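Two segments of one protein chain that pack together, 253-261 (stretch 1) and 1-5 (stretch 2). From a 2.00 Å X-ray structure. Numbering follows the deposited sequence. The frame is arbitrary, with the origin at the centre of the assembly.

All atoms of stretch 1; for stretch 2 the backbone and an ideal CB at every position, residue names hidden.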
# COMPACT_ATOMS: atom_id res chain seq x y z
N ILE A 253 15.93 3.76 -13.12
CA ILE A 253 16.92 2.71 -12.93
C ILE A 253 16.58 1.57 -13.91
O ILE A 253 15.45 1.45 -14.40
CB ILE A 253 16.94 2.22 -11.42
CG1 ILE A 253 15.64 1.49 -11.07
CG2 ILE A 253 17.20 3.42 -10.49
CD1 ILE A 253 15.81 -0.11 -11.03
N PRO A 254 17.55 0.69 -14.20
CA PRO A 254 17.23 -0.38 -15.16
C PRO A 254 16.39 -1.60 -14.68
O PRO A 254 16.95 -2.66 -14.40
CB PRO A 254 18.63 -0.77 -15.70
CG PRO A 254 19.56 -0.56 -14.48
CD PRO A 254 18.94 0.62 -13.71
N TYR A 255 15.07 -1.44 -14.58
CA TYR A 255 14.25 -2.55 -14.18
C TYR A 255 14.33 -3.61 -15.29
O TYR A 255 14.41 -4.79 -14.99
CB TYR A 255 12.80 -2.14 -13.98
CG TYR A 255 12.61 -1.38 -12.68
CD1 TYR A 255 12.72 -2.02 -11.43
CD2 TYR A 255 12.36 -0.01 -12.72
CE1 TYR A 255 12.57 -1.28 -10.22
CE2 TYR A 255 12.23 0.74 -11.52
CZ TYR A 255 12.33 0.09 -10.29
OH TYR A 255 12.14 0.84 -9.13
N TYR A 256 14.22 -3.17 -16.55
CA TYR A 256 14.36 -4.03 -17.73
C TYR A 256 15.88 -4.11 -17.94
O TYR A 256 16.56 -3.11 -17.82
CB TYR A 256 13.69 -3.38 -18.95
CG TYR A 256 12.21 -3.70 -18.98
CD1 TYR A 256 11.77 -4.96 -19.35
CD2 TYR A 256 11.26 -2.75 -18.59
CE1 TYR A 256 10.41 -5.25 -19.34
CE2 TYR A 256 9.90 -3.03 -18.58
CZ TYR A 256 9.50 -4.27 -18.95
OH TYR A 256 8.16 -4.53 -18.97
N LYS A 257 16.40 -5.29 -18.23
CA LYS A 257 17.83 -5.49 -18.38
C LYS A 257 18.40 -5.57 -19.82
O LYS A 257 19.62 -5.70 -20.01
CB LYS A 257 18.21 -6.77 -17.66
CG LYS A 257 17.57 -6.89 -16.24
CD LYS A 257 18.23 -5.84 -15.34
CE LYS A 257 17.70 -5.91 -13.90
NZ LYS A 257 18.13 -4.65 -13.24
N ASP A 258 17.53 -5.46 -20.81
CA ASP A 258 17.91 -5.56 -22.24
C ASP A 258 18.33 -4.25 -22.93
O ASP A 258 18.97 -4.27 -23.99
CB ASP A 258 16.74 -6.19 -22.99
CG ASP A 258 15.51 -5.28 -23.02
OD1 ASP A 258 15.15 -4.67 -21.97
OD2 ASP A 258 14.89 -5.17 -24.10
N LYS A 259 18.02 -3.10 -22.33
CA LYS A 259 18.41 -1.84 -22.97
C LYS A 259 19.18 -0.86 -22.07
O LYS A 259 18.86 -0.69 -20.89
CB LYS A 259 17.16 -1.12 -23.52
CG LYS A 259 16.60 -1.69 -24.85
CD LYS A 259 15.55 -0.71 -25.44
CE LYS A 259 14.34 -1.44 -26.10
NZ LYS A 259 13.10 -0.57 -26.17
N GLN A 260 20.18 -0.20 -22.63
CA GLN A 260 20.91 0.76 -21.82
C GLN A 260 20.02 1.97 -21.61
O GLN A 260 19.17 2.29 -22.44
CB GLN A 260 22.19 1.22 -22.50
CG GLN A 260 23.37 0.34 -22.22
CD GLN A 260 24.67 1.07 -22.48
OE1 GLN A 260 24.71 2.03 -23.27
NE2 GLN A 260 25.73 0.64 -21.81
N ILE A 261 20.25 2.67 -20.52
CA ILE A 261 19.49 3.86 -20.22
C ILE A 261 20.49 4.89 -19.72
O ILE A 261 21.67 4.58 -19.42
CB ILE A 261 18.40 3.58 -19.12
CG1 ILE A 261 19.06 3.09 -17.82
CG2 ILE A 261 17.39 2.52 -19.64
CD1 ILE A 261 18.03 2.73 -16.65
N UNK A 1 21.49 -8.23 -15.79
CA UNK A 1 22.49 -7.90 -14.77
C UNK A 1 22.74 -6.42 -14.76
O UNK A 1 23.37 -5.93 -13.84
CB UNK A 1 23.80 -8.65 -15.01
N UNK A 2 22.25 -5.71 -15.77
CA UNK A 2 22.47 -4.23 -15.88
C UNK A 2 22.02 -3.58 -14.57
O UNK A 2 20.85 -3.72 -14.21
CB UNK A 2 21.71 -3.63 -17.06
N UNK A 3 22.93 -2.84 -13.94
CA UNK A 3 22.66 -2.16 -12.68
C UNK A 3 22.93 -3.02 -11.43
O UNK A 3 23.10 -2.49 -10.32
CB UNK A 3 21.20 -1.69 -12.67
N UNK A 4 23.00 -4.35 -11.60
CA UNK A 4 23.18 -5.22 -10.40
C UNK A 4 24.64 -5.61 -10.40
O UNK A 4 25.05 -6.71 -10.81
CB UNK A 4 22.27 -6.45 -10.42
N UNK A 5 25.44 -4.67 -9.96
CA UNK A 5 26.89 -4.83 -10.03
C UNK A 5 27.57 -5.77 -9.07
O UNK A 5 28.76 -6.12 -9.26
CB UNK A 5 27.53 -3.45 -9.84

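Position 1 turns its CA-to-CB bond away from stretch 1, and no atom of that stretch lies within 5.5 Å of the ideal CB. This vector sets no demand on shape or charge, so almost any side chain would suit. The deposited residue is Met1, the first of the chain. The nearest side-chain approach to stretch 1 is Met1 CB to Lys257 CD, 6.2 Å, and its closest approach is by the backbone, with Met1 N 4.0 Å from Lys257 CB.

Position 2 points toward stretch 1. Its ideal CB lies 4.2 Å from Lys257 O and 4.4 Å from Pro254 CB, above a shallow surface made of the proline ring and the backbone running on to Gln260. The ring favours an apolar side chain of moderate length, such as leucine, isoleucine, valine or methionine; the carbonyls nearby could also accept from a polar donor, so the backbone alone does not settle the choice. The residue is Leu2. Leu2 CD1 reaches 3.6 Å from Pro254 CB, 3.3 Å from Lys259 O and 4.2 Å from Gln260 CA; Leu2 as a whole has the largest covered area of the contact. Its backbone is held as well: Lys257 NZ donates to Leu2 O at 3.0 Å, and a water accepts from Leu2 N (3.0 Å) while donating to Lys257 O (2.7 Å), bridging the backbones of the two stretches.

Position 3 is the most constrained. Phi/psi of 88/-18 is that of the third residue of a type II turn spanning positions 1 to 4, where a CB would be jammed against the preceding carbonyl O. The ideal CB would also sit 2.7 Å from Pro254 CG, a clash. Both tests call for glycine, and Gly3 is found. Without a side chain in the way, Gly3 CA lies 3.9 Å from Pro254 CG.

Position 4 directs its CA-to-CB bond sideways, with the ideal CB 5.3 Å from Lys257 NZ. Lys257 NZ already donates to Pro254 O at 2.6 Å, and its positive charge would suit a side chain carrying an oxygen: aspartate, asparagine, glutamate or glutamine. The residue is Asn4, with chi1 at -55° (m), and the end of its side chain comes nearer to stretch 1 than the CB direction suggests. Its backbone closes the turn, Asn4 N donating to Met1 O at 2.8 Å.

Position 5 is out of reach, with nothing of stretch 1 within 5.5 Å of its ideal CB, so many residues would serve. It is Asp5, whose nearest side-chain approach to stretch 1 is Asp5 OD2 to Pro254 CG, 7.9 Å; Asp5 OD2 is hydrogen-bonded elsewhere in the structure.

Stretch 2 (1-5) MLGND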
# COMPACT_ATOMS: atom_id res chain seq x y z
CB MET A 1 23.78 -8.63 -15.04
CG MET A 1 24.07 -8.96 -16.50
SD MET A 1 25.60 -9.93 -16.45
CE MET A 1 24.97 -11.62 -16.88
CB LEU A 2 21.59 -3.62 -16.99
CG LEU A 2 22.04 -2.42 -17.84
CD1 LEU A 2 20.77 -1.68 -18.39
CD2 LEU A 2 22.98 -1.45 -17.11
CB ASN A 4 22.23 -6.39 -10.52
CG ASN A 4 20.78 -5.92 -10.70
OD1 ASN A 4 20.15 -5.35 -9.74
ND2 ASN A 4 20.24 -6.10 -11.90
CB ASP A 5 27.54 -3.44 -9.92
CG ASP A 5 26.98 -2.46 -10.94
OD1 ASP A 5 27.16 -2.75 -12.17
OD2 ASP A 5 26.36 -1.44 -10.51
O HOH W 1 21.56 -6.70 -18.50
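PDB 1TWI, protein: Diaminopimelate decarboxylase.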